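Local coordinates for protein exodeoxyribonuclease III (Archaeoglobus fulgidus, PDB 2VOA) that acts as an AP endonuclease that cuts DNA at abasic sites, probably using magnesium or manganese, and probably also has 3'-5' exonuclease activity on double-stranded DNA, at residues Thr104-Gly109 with Gln122-Leu127; Phe79-Glu84 with Tyr128-Lys133; Met147-Glu152 with Asp171-Tyr176. The protein carries 1 engineered substitution. One frame throughout, in Å; residues are numbered along the deposited sequence.

Contact 1: residues Thr104-Gly109 with Gln122-Leu127; sequences TYVPQG and QWLERL. With nucleotides of chain D.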
loop_
_atom_site.group_PDB
_atom_site.type_symbol
_atom_site.label_atom_id
_atom_site.label_comp_id
_atom_site.label_asym_id
_atom_site.label_seq_id
_atom_site.Cartn_x
_atom_site.Cartn_y
_atom_site.Cartn_z
ATOM N N THR A 104 -21.881 -1.283 -17.238
ATOM C CA THR A 104 -20.908 -0.868 -18.255
ATOM C C THR A 104 -19.794 0.007 -17.680
ATOM O O THR A 104 -20.037 0.888 -16.810
ATOM C CB THR A 104 -21.567 -0.048 -19.419
ATOM O OG1 THR A 104 -22.191 1.109 -18.869
ATOM C CG2 THR A 104 -22.617 -0.860 -20.164
ATOM N N TYR A 105 -18.588 -0.200 -18.209
ATOM C CA TYR A 105 -17.483 0.697 -17.991
ATOM C C TYR A 105 -17.115 1.243 -19.371
ATOM O O TYR A 105 -16.403 0.592 -20.150
ATOM C CB TYR A 105 -16.293 -0.019 -17.305
ATOM C CG TYR A 105 -15.081 0.854 -17.205
ATOM C CD1 TYR A 105 -15.182 2.154 -16.677
ATOM C CD2 TYR A 105 -13.828 0.413 -17.666
ATOM C CE1 TYR A 105 -14.079 2.992 -16.607
ATOM C CE2 TYR A 105 -12.707 1.234 -17.600
ATOM C CZ TYR A 105 -12.840 2.528 -17.085
ATOM O OH TYR A 105 -11.744 3.354 -17.025
ATOM N N VAL A 106 -17.688 2.400 -19.701
ATOM C CA VAL A 106 -17.552 2.992 -21.036
ATOM C C VAL A 106 -16.124 3.474 -21.267
ATOM O O VAL A 106 -15.511 4.017 -20.368
ATOM C CB VAL A 106 -18.579 4.139 -21.167
ATOM C CG1 VAL A 106 -18.379 4.932 -22.465
ATOM C CG2 VAL A 106 -20.024 3.568 -21.051
ATOM N N PRO A 107 -15.564 3.283 -22.497
ATOM C CA PRO A 107 -14.204 3.850 -22.726
ATOM C C PRO A 107 -14.111 5.344 -22.367
ATOM O O PRO A 107 -14.966 6.151 -22.748
ATOM C CB PRO A 107 -13.974 3.633 -24.236
ATOM C CG PRO A 107 -14.802 2.360 -24.521
ATOM C CD PRO A 107 -16.076 2.579 -23.680
ATOM N N GLN A 108 -13.076 5.699 -21.619
ATOM C CA GLN A 108 -12.922 7.090 -21.180
ATOM C C GLN A 108 -12.619 8.056 -22.350
ATOM O O GLN A 108 -13.173 9.146 -22.399
ATOM C CB GLN A 108 -11.858 7.185 -20.089
ATOM C CG GLN A 108 -11.820 8.550 -19.418
ATOM C CD GLN A 108 -10.710 9.463 -19.937
ATOM O OE1 GLN A 108 -9.823 9.058 -20.705
ATOM N NE2 GLN A 108 -10.746 10.703 -19.491
ATOM N N GLY A 109 -11.772 7.640 -23.289
ATOM C CA GLY A 109 -11.542 8.414 -24.521
ATOM C C GLY A 109 -10.213 9.148 -24.646
ATOM O O GLY A 109 -9.827 9.519 -25.759
ATOM N N GLN A 122 -17.847 5.298 -31.014
ATOM C CA GLN A 122 -18.325 4.070 -31.632
ATOM C C GLN A 122 -18.942 3.115 -30.599
ATOM O O GLN A 122 -19.929 2.439 -30.894
ATOM C CB GLN A 122 -17.178 3.419 -32.416
ATOM C CG GLN A 122 -16.791 4.235 -33.639
ATOM C CD GLN A 122 -15.415 3.881 -34.189
ATOM O OE1 GLN A 122 -14.830 4.648 -34.961
ATOM N NE2 GLN A 122 -14.892 2.730 -33.796
ATOM N N TRP A 123 -18.361 3.059 -29.389
ATOM C CA TRP A 123 -18.829 2.174 -28.304
ATOM C C TRP A 123 -20.219 2.599 -27.851
ATOM O O TRP A 123 -21.117 1.767 -27.710
ATOM C CB TRP A 123 -17.881 2.247 -27.110
ATOM C CG TRP A 123 -17.759 0.954 -26.317
ATOM C CD1 TRP A 123 -16.895 -0.074 -26.577
ATOM C CD2 TRP A 123 -18.523 0.553 -25.162
ATOM N NE1 TRP A 123 -17.056 -1.081 -25.652
ATOM C CE2 TRP A 123 -18.043 -0.728 -24.768
ATOM C CE3 TRP A 123 -19.555 1.153 -24.413
ATOM C CZ2 TRP A 123 -18.565 -1.428 -23.651
ATOM C CZ3 TRP A 123 -20.066 0.465 -23.299
ATOM C CH2 TRP A 123 -19.571 -0.812 -22.932
ATOM N N LEU A 124 -20.402 3.914 -27.685
ATOM C CA LEU A 124 -21.721 4.453 -27.321
ATOM C C LEU A 124 -22.770 4.202 -28.416
ATOM O O LEU A 124 -23.928 3.913 -28.104
ATOM C CB LEU A 124 -21.632 5.947 -26.970
ATOM C CG LEU A 124 -20.941 6.246 -25.624
ATOM C CD1 LEU A 124 -20.677 7.750 -25.562
ATOM C CD2 LEU A 124 -21.773 5.738 -24.403
ATOM N N GLU A 125 -22.366 4.236 -29.683
ATOM C CA GLU A 125 -23.293 3.915 -30.769
ATOM C C GLU A 125 -23.647 2.410 -30.738
ATOM O O GLU A 125 -24.807 2.011 -30.896
ATOM C CB GLU A 125 -22.691 4.300 -32.126
ATOM C CG GLU A 125 -23.488 3.824 -33.352
ATOM C CD GLU A 125 -24.802 4.575 -33.575
ATOM O OE1 GLU A 125 -25.507 4.249 -34.573
ATOM O OE2 GLU A 125 -25.126 5.509 -32.793
ATOM N N ARG A 126 -22.636 1.575 -30.541
ATOM C CA ARG A 126 -22.877 0.131 -30.430
ATOM C C ARG A 126 -23.777 -0.168 -29.237
ATOM O O ARG A 126 -24.700 -0.979 -29.354
ATOM C CB ARG A 126 -21.555 -0.631 -30.339
ATOM C CG ARG A 126 -20.751 -0.601 -31.640
ATOM C CD ARG A 126 -19.754 -1.745 -31.655
ATOM N NE ARG A 126 -18.647 -1.559 -30.720
ATOM C CZ ARG A 126 -18.005 -2.564 -30.120
ATOM N NH1 ARG A 126 -18.383 -3.815 -30.339
ATOM N NH2 ARG A 126 -16.998 -2.325 -29.301
ATOM N N LEU A 127 -23.542 0.531 -28.124
ATOM C CA LEU A 127 -24.322 0.308 -26.901
ATOM C C LEU A 127 -25.775 0.691 -27.144
ATOM O O LEU A 127 -26.696 0.010 -26.673
ATOM C CB LEU A 127 -23.735 1.114 -25.737
ATOM C CG LEU A 127 -24.443 0.893 -24.403
ATOM C CD1 LEU A 127 -24.413 -0.580 -24.029
ATOM C CD2 LEU A 127 -23.755 1.711 -23.319
ATOM P P DC D 10 -7.356 4.417 -20.163
ATOM O OP1 DC D 10 -8.447 3.423 -20.373
ATOM O OP2 DC D 10 -6.939 5.341 -21.259
ATOM O "O5'" DC D 10 -7.774 5.310 -18.927
ATOM C "C5'" DC D 10 -8.291 4.705 -17.756
ATOM C "C4'" DC D 10 -8.463 5.806 -16.738
ATOM O "O4'" DC D 10 -7.166 6.292 -16.323
ATOM C "C3'" DC D 10 -9.186 7.039 -17.262
ATOM O "O3'" DC D 10 -10.270 7.310 -16.413
ATOM C "C2'" DC D 10 -8.168 8.182 -17.224
ATOM C "C1'" DC D 10 -7.246 7.687 -16.113
ATOM N N1 DC D 10 -5.851 8.227 -16.079
ATOM C C2 DC D 10 -5.322 8.564 -14.819
ATOM O O2 DC D 10 -6.016 8.428 -13.799
ATOM N N3 DC D 10 -4.051 9.036 -14.746
ATOM C C4 DC D 10 -3.323 9.172 -15.853
ATOM N N4 DC D 10 -2.084 9.652 -15.699
ATOM C C5 DC D 10 -3.840 8.837 -17.154
ATOM C C6 DC D 10 -5.097 8.363 -17.219
#
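Pro107 lies over the indole of Trp123 just beyond the end of strand 99-105, which forms with helix 115-134 and strand 141-144 a beta-alpha-beta unit of the DNase I-like fold. The main interaction is a CH-pi contact: Pro107 CD stands 3.7 Å from the centroid of the five-membered ring of Trp123, 22° off its normal, with the two side chains crossing at about a right angle. Pro107 CG continues the contact over the pyrrole side, 3.7 Å from Trp123 CG. The indole nitrogen turns to a partner elsewhere, Asp87, and this bond and the proline over the face would together restrict the turning of the ring.

Apolar contacts make up most of the rest. Val106 divides its branches: CG2 packs 3.8 Å from Trp123 CZ3, while CG1, anti to the backbone N (chi1 173°), comes within 4.0 Å of Leu124 CD2. Thr104 CB approaches near the plane of the indole, at its edge, 4.1 Å from Trp123 CH2, and Thr104 CG2 meets Leu127 CD2 at 4.2 Å. The threonine hydroxyl is engaged by Trp143.

Tyr105, predicted to belong to the active site, directs its CB away from the helix, and its side chain neighbours Glu35 and Asn148, both predicted magnesium ligands. Beside it the DNA is reached: Tyr105 OH lies 3.8 Å from C5' of DC10 of chain D, and Gln108 CG 3.6 Å from O3' of the same nucleotide.

Contact 2: residues Phe79-Glu84 with Tyr128-Lys133; sequences FGLDSE and YHYLQK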
loop_
_atom_site.group_PDB
_atom_site.type_symbol
_atom_site.label_atom_id
_atom_site.label_comp_id
_atom_site.label_asym_id
_atom_site.label_seq_id
_atom_site.Cartn_x
_atom_site.Cartn_y
_atom_site.Cartn_z
ATOM N N PHE A 79 -21.398 -11.435 -21.054
ATOM C CA PHE A 79 -20.266 -10.500 -21.028
ATOM C C PHE A 79 -20.097 -9.829 -22.384
ATOM O O PHE A 79 -20.179 -10.483 -23.446
ATOM C CB PHE A 79 -18.937 -11.230 -20.714
ATOM C CG PHE A 79 -19.005 -12.170 -19.531
ATOM C CD1 PHE A 79 -18.757 -13.541 -19.701
ATOM C CD2 PHE A 79 -19.347 -11.708 -18.262
ATOM C CE1 PHE A 79 -18.838 -14.416 -18.605
ATOM C CE2 PHE A 79 -19.420 -12.586 -17.169
ATOM C CZ PHE A 79 -19.167 -13.914 -17.339
ATOM N N GLY A 80 -19.816 -8.537 -22.341
ATOM C CA GLY A 80 -19.451 -7.774 -23.540
ATOM C C GLY A 80 -20.627 -7.359 -24.415
ATOM O O GLY A 80 -21.778 -7.772 -24.196
ATOM N N LEU A 81 -20.333 -6.497 -25.387
ATOM C CA LEU A 81 -21.276 -6.169 -26.447
ATOM C C LEU A 81 -21.467 -7.382 -27.363
ATOM O O LEU A 81 -20.672 -8.323 -27.313
ATOM C CB LEU A 81 -20.769 -4.950 -27.227
ATOM C CG LEU A 81 -20.862 -3.610 -26.468
ATOM C CD1 LEU A 81 -20.036 -2.538 -27.190
ATOM C CD2 LEU A 81 -22.326 -3.158 -26.334
ATOM N N ASP A 82 -22.524 -7.372 -28.175
ATOM C CA ASP A 82 -22.801 -8.501 -29.079
ATOM C C ASP A 82 -22.184 -8.347 -30.484
ATOM O O ASP A 82 -22.594 -9.017 -31.445
ATOM C CB ASP A 82 -24.307 -8.772 -29.150
ATOM C CG ASP A 82 -25.097 -7.590 -29.684
ATOM O OD1 ASP A 82 -24.617 -6.435 -29.621
ATOM O OD2 ASP A 82 -26.227 -7.817 -30.162
ATOM N N SER A 83 -21.177 -7.486 -30.589
ATOM C CA SER A 83 -20.397 -7.320 -31.819
ATOM C C SER A 83 -18.929 -7.031 -31.479
ATOM O O SER A 83 -18.617 -6.639 -30.358
ATOM C CB SER A 83 -20.970 -6.183 -32.671
ATOM O OG SER A 83 -20.901 -4.958 -31.975
ATOM N N GLU A 84 -18.055 -7.218 -32.463
ATOM C CA GLU A 84 -16.606 -7.096 -32.304
ATOM C C GLU A 84 -16.145 -5.629 -32.345
ATOM O O GLU A 84 -16.617 -4.861 -33.189
ATOM C CB GLU A 84 -15.929 -7.916 -33.415
ATOM C CG GLU A 84 -14.734 -8.727 -32.960
ATOM C CD GLU A 84 -15.046 -9.608 -31.757
ATOM O OE1 GLU A 84 -14.472 -9.350 -30.668
ATOM O OE2 GLU A 84 -15.884 -10.543 -31.886
ATOM N N TYR A 128 -25.992 1.781 -27.872
ATOM C CA TYR A 128 -27.352 2.158 -28.282
ATOM C C TYR A 128 -28.097 1.005 -28.969
ATOM O O TYR A 128 -29.193 0.620 -28.557
ATOM C CB TYR A 128 -27.304 3.392 -29.220
ATOM C CG TYR A 128 -28.662 3.744 -29.805
ATOM C CD1 TYR A 128 -29.035 3.292 -31.076
ATOM C CD2 TYR A 128 -29.581 4.509 -29.073
ATOM C CE1 TYR A 128 -30.290 3.613 -31.611
ATOM C CE2 TYR A 128 -30.841 4.833 -29.595
ATOM C CZ TYR A 128 -31.182 4.368 -30.863
ATOM O OH TYR A 128 -32.407 4.667 -31.410
ATOM N N HIS A 129 -27.483 0.431 -29.997
ATOM C CA HIS A 129 -28.142 -0.633 -30.752
ATOM C C HIS A 129 -28.317 -1.894 -29.907
ATOM O O HIS A 129 -29.354 -2.570 -29.996
ATOM C CB HIS A 129 -27.405 -0.859 -32.066
ATOM C CG HIS A 129 -27.539 0.303 -32.997
ATOM N ND1 HIS A 129 -28.746 0.652 -33.570
ATOM C CD2 HIS A 129 -26.641 1.226 -33.416
ATOM C CE1 HIS A 129 -28.577 1.723 -34.327
ATOM N NE2 HIS A 129 -27.312 2.097 -34.246
ATOM N N TYR A 130 -27.335 -2.157 -29.050
ATOM C CA TYR A 130 -27.375 -3.315 -28.154
ATOM C C TYR A 130 -28.561 -3.235 -27.184
ATOM O O TYR A 130 -29.335 -4.204 -27.044
ATOM C CB TYR A 130 -26.029 -3.475 -27.438
ATOM C CG TYR A 130 -26.007 -4.519 -26.336
ATOM C CD1 TYR A 130 -25.856 -5.878 -26.617
ATOM C CD2 TYR A 130 -26.136 -4.132 -24.999
ATOM C CE1 TYR A 130 -25.831 -6.838 -25.567
ATOM C CE2 TYR A 130 -26.121 -5.072 -23.967
ATOM C CZ TYR A 130 -25.954 -6.405 -24.257
ATOM O OH TYR A 130 -25.941 -7.328 -23.223
ATOM N N LEU A 131 -28.725 -2.079 -26.543
ATOM C CA LEU A 131 -29.826 -1.883 -25.587
ATOM C C LEU A 131 -31.181 -1.755 -26.271
ATOM O O LEU A 131 -32.170 -2.275 -25.772
ATOM C CB LEU A 131 -29.558 -0.670 -24.717
ATOM C CG LEU A 131 -28.299 -0.844 -23.852
ATOM C CD1 LEU A 131 -27.976 0.497 -23.207
ATOM C CD2 LEU A 131 -28.422 -1.976 -22.815
ATOM N N GLN A 132 -31.228 -1.077 -27.417
ATOM C CA GLN A 132 -32.463 -1.006 -28.205
ATOM C C GLN A 132 -32.973 -2.413 -28.558
ATOM O O GLN A 132 -34.190 -2.673 -28.553
ATOM C CB GLN A 132 -32.219 -0.206 -29.489
ATOM C CG GLN A 132 -33.458 0.023 -30.320
ATOM C CD GLN A 132 -33.158 0.798 -31.580
ATOM O OE1 GLN A 132 -32.217 0.477 -32.325
ATOM N NE2 GLN A 132 -33.975 1.811 -31.851
ATOM N N LYS A 133 -32.039 -3.316 -28.859
ATOM C CA LYS A 133 -32.355 -4.667 -29.313
ATOM C C LYS A 133 -32.781 -5.589 -28.170
ATOM O O LYS A 133 -33.634 -6.469 -28.356
ATOM C CB LYS A 133 -31.140 -5.243 -30.063
ATOM C CG LYS A 133 -31.124 -6.739 -30.257
ATOM C CD LYS A 133 -29.936 -7.143 -31.108
ATOM C CE LYS A 133 -29.347 -8.454 -30.626
ATOM N NZ LYS A 133 -28.152 -8.833 -31.440
HETATM O O HOH W 1 -23.916 -9.281 -23.191
#
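Leu81 and Tyr130 mark the closest backbone approach, their CA atoms 6.9 Å apart, where the loop following strand 77-79 runs beside helix 115-134 with no direct backbone hydrogen bond between the two. A salt bridge at the periphery joins Asp82 to Lys133. The two side chains reach toward each other tip to tip, and Lys133 NZ meets Asp82 OD2 nearly along its C-O axis; the modelled separation of 2.5 Å is very short and its exact value is doubtful. The lysine chain is extended as far as CD and then bends at chi3 (143°), which places CE.

The other carboxylate oxygen serves a different neighbour. Asp82 OD1 sits at the edge of the Tyr130 ring, near its plane, 3.3 Å from CD1, with the carboxylate and ring planes 70° apart; the partly positive rim hydrogen there probably makes this a favourable electrostatic contact. Leu81 CD2 fills in near the root of the tyrosine, 3.9 Å from Tyr130 CB, the two side chains lying obliquely to one another.

The phenol end is tied through water. One molecule donates to Gly80 O at 2.8 Å and is hydrogen-bonded to Tyr130 OH, also at 2.8 Å, while Arg93 provides a second partner for the hydroxyl. A phenylalanine in place of Tyr130 would probably leave this water and the Arg93 guanidinium without the oxygen that joins them.

Leu81 is also packed against Trp123, Arg126 and Leu127 of the same helix and against Leu91 of strand 91-96. Leu91 touches Tyr130 as well and pairs through its backbone with Gly80, so that loop, helix and strand meet here, while Leu131 of the helix turns to Ile179 of helix 170-180.

Contact 3: residues Met147-Glu152 with Asp171-Tyr176; sequences MNVAPE and DARRAY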
loop_
_atom_site.group_PDB
_atom_site.type_symbol
_atom_site.label_atom_id
_atom_site.label_comp_id
_atom_site.label_asym_id
_atom_site.label_seq_id
_atom_site.Cartn_x
_atom_site.Cartn_y
_atom_site.Cartn_z
ATOM N N MET A 147 -19.974 5.758 -16.836
ATOM C CA MET A 147 -20.276 6.117 -18.231
ATOM C C MET A 147 -19.192 6.973 -18.858
ATOM O O MET A 147 -19.149 7.135 -20.081
ATOM C CB MET A 147 -21.623 6.874 -18.263
ATOM C CG MET A 147 -22.815 6.123 -17.593
ATOM S SD MET A 147 -22.948 4.385 -18.091
ATOM C CE MET A 147 -24.428 3.979 -17.164
ATOM N N ASN A 148 -18.337 7.565 -18.025
ATOM C CA ASN A 148 -17.360 8.550 -18.508
ATOM C C ASN A 148 -18.029 9.605 -19.378
ATOM O O ASN A 148 -17.470 10.109 -20.344
ATOM C CB ASN A 148 -16.181 7.869 -19.216
ATOM C CG ASN A 148 -15.227 7.227 -18.222
ATOM O OD1 ASN A 148 -14.737 7.891 -17.306
ATOM N ND2 ASN A 148 -14.972 5.938 -18.392
ATOM N N VAL A 149 -19.244 9.965 -18.984
ATOM C CA VAL A 149 -19.956 11.062 -19.638
ATOM C C VAL A 149 -20.721 11.808 -18.568
ATOM O O VAL A 149 -21.494 11.205 -17.815
ATOM C CB VAL A 149 -20.965 10.563 -20.718
ATOM C CG1 VAL A 149 -21.783 11.741 -21.309
ATOM C CG2 VAL A 149 -20.246 9.810 -21.844
ATOM N N ALA A 150 -20.505 13.112 -18.542
ATOM C CA ALA A 150 -21.261 14.024 -17.693
ATOM C C ALA A 150 -22.249 14.715 -18.655
ATOM O O ALA A 150 -21.851 15.605 -19.445
ATOM C CB ALA A 150 -20.316 15.034 -17.064
ATOM N N PRO A 151 -23.522 14.266 -18.652
ATOM C CA PRO A 151 -24.414 14.680 -19.753
ATOM C C PRO A 151 -24.894 16.138 -19.719
ATOM O O PRO A 151 -25.166 16.708 -20.787
ATOM C CB PRO A 151 -25.618 13.736 -19.606
ATOM C CG PRO A 151 -25.671 13.428 -18.140
ATOM C CD PRO A 151 -24.202 13.352 -17.705
ATOM N N GLU A 152 -25.008 16.726 -18.519
ATOM C CA GLU A 152 -25.493 18.113 -18.397
ATOM C C GLU A 152 -24.461 19.002 -17.714
ATOM O O GLU A 152 -23.622 18.476 -16.980
ATOM C CB GLU A 152 -26.798 18.142 -17.574
ATOM C CG GLU A 152 -27.928 17.271 -18.150
ATOM C CD GLU A 152 -28.384 17.699 -19.537
ATOM O OE1 GLU A 152 -28.975 16.846 -20.242
ATOM O OE2 GLU A 152 -28.184 18.879 -19.932
ATOM N N ASP A 171 -19.791 15.542 -28.626
ATOM C CA ASP A 171 -20.066 14.277 -29.353
ATOM C C ASP A 171 -20.395 13.129 -28.391
ATOM O O ASP A 171 -21.333 12.364 -28.620
ATOM C CB ASP A 171 -18.905 13.875 -30.295
ATOM C CG ASP A 171 -18.701 14.867 -31.449
ATOM O OD1 ASP A 171 -19.644 15.632 -31.794
ATOM O OD2 ASP A 171 -17.578 14.878 -32.020
ATOM N N ALA A 172 -19.628 13.028 -27.311
ATOM C CA ALA A 172 -19.884 12.015 -26.293
ATOM C C ALA A 172 -21.219 12.256 -25.583
ATOM O O ALA A 172 -21.984 11.305 -25.342
ATOM C CB ALA A 172 -18.730 11.969 -25.281
ATOM N N ARG A 173 -21.474 13.518 -25.217
ATOM C CA ARG A 173 -22.744 13.886 -24.560
ATOM C C ARG A 173 -23.919 13.506 -25.452
ATOM O O ARG A 173 -24.869 12.890 -24.974
ATOM C CB ARG A 173 -22.791 15.383 -24.227
ATOM C CG ARG A 173 -21.822 15.781 -23.107
ATOM C CD ARG A 173 -21.827 17.331 -22.926
ATOM N NE ARG A 173 -23.057 17.869 -22.350
ATOM C CZ ARG A 173 -23.468 19.129 -22.464
ATOM N NH1 ARG A 173 -22.775 20.016 -23.177
ATOM N NH2 ARG A 173 -24.599 19.506 -21.885
ATOM N N ARG A 174 -23.845 13.845 -26.737
ATOM C CA ARG A 174 -24.942 13.554 -27.669
ATOM C C ARG A 174 -25.156 12.027 -27.811
ATOM O O ARG A 174 -26.296 11.547 -27.835
ATOM C CB ARG A 174 -24.657 14.186 -29.044
ATOM C CG ARG A 174 -25.699 13.807 -30.099
ATOM C CD ARG A 174 -25.439 14.401 -31.468
ATOM N NE ARG A 174 -26.604 14.147 -32.319
ATOM C CZ ARG A 174 -27.553 15.039 -32.619
ATOM N NH1 ARG A 174 -27.490 16.292 -32.166
ATOM N NH2 ARG A 174 -28.572 14.674 -33.395
ATOM N N ALA A 175 -24.062 11.270 -27.914
ATOM C CA ALA A 175 -24.143 9.820 -28.095
ATOM C C ALA A 175 -24.743 9.140 -26.870
ATOM O O ALA A 175 -25.526 8.206 -26.976
ATOM C CB ALA A 175 -22.778 9.229 -28.436
ATOM N N TYR A 176 -24.405 9.658 -25.694
ATOM C CA TYR A 176 -24.904 9.096 -24.447
ATOM C C TYR A 176 -26.396 9.426 -24.327
ATOM O O TYR A 176 -27.228 8.543 -24.063
ATOM C CB TYR A 176 -24.099 9.690 -23.297
ATOM C CG TYR A 176 -24.541 9.276 -21.927
ATOM C CD1 TYR A 176 -24.355 7.974 -21.479
ATOM C CD2 TYR A 176 -25.157 10.192 -21.070
ATOM C CE1 TYR A 176 -24.739 7.581 -20.212
ATOM C CE2 TYR A 176 -25.547 9.812 -19.763
ATOM C CZ TYR A 176 -25.339 8.516 -19.350
ATOM O OH TYR A 176 -25.713 8.119 -18.094
#
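Arg173 grips the carbonyl oxygen of Pro151 side-on with two nitrogens. NE donates at 2.9 Å to Pro151 O, with an N-H...O angle of 156°, and NH2 donates to the same oxygen at 3.1 Å in a more bent bond. The oxygen lies in the guanidinium plane, whereas both donors approach from the same face of the carbonyl, NE from 60° above its plane. A bend at chi3 (70°) places NE for this grip.

Tyr176, one helical turn on, gathers the apolar contacts. Val149 lies over one face of its ring, offset toward the rim, and reaches on with CG1 to 3.7 Å from Tyr176 CB. Pro151 CB comes to the ring edge, 3.9 Å from Tyr176 CD2, and Met147 CG crosses to 3.6 Å from Tyr176 CE1. Val149 CG2 adds a looser contact with Ala172 CB at 4.3 Å.

In the next shell, Glu152 OE2 stays 4.1 Å from Arg173 NH2, too far for a salt bridge; the carboxylate instead pairs through OE1 with Lys177. Tyr176 also touches Ala219 and Leu221 of strand 218-222, linking helix 170-180 to the sheet.

Asn148, predicted to bind magnesium and stabilise the transition state, is held by Val106 O at ND2 and by Asp146 OD1 at its backbone N. Asp146, Met147 and Asn148 belong to the Gly-Asp-Met-Asn sequence, the GDxN motif typical of the active site in AP endonucleases of the exonuclease III family.

Overall arrangement
From the N terminus, the chain first reaches loop 79-84, which opens contact 2. It then runs through strands 91-96 and 99-105 into 104-109, where contact 1 opens; helix 115-134 closes contact 1 at 122-127 and, directly after it on the same helix, contact 2 at 128-133. Contact 1 is thus nested within contact 2, and Arg126 links them by reaching Ser83. Contact 3 follows in series, opening after strand 141-144 and closing on helix 170-180. It meets contact 1 through Asn148 and Val106 but does not touch contact 2. Together they tie the loops after strands 77-79, 99-105 and 141-144, all of one sheet, to the two helices, with contacts 1 and 3 each contributing a residue of the predicted active site.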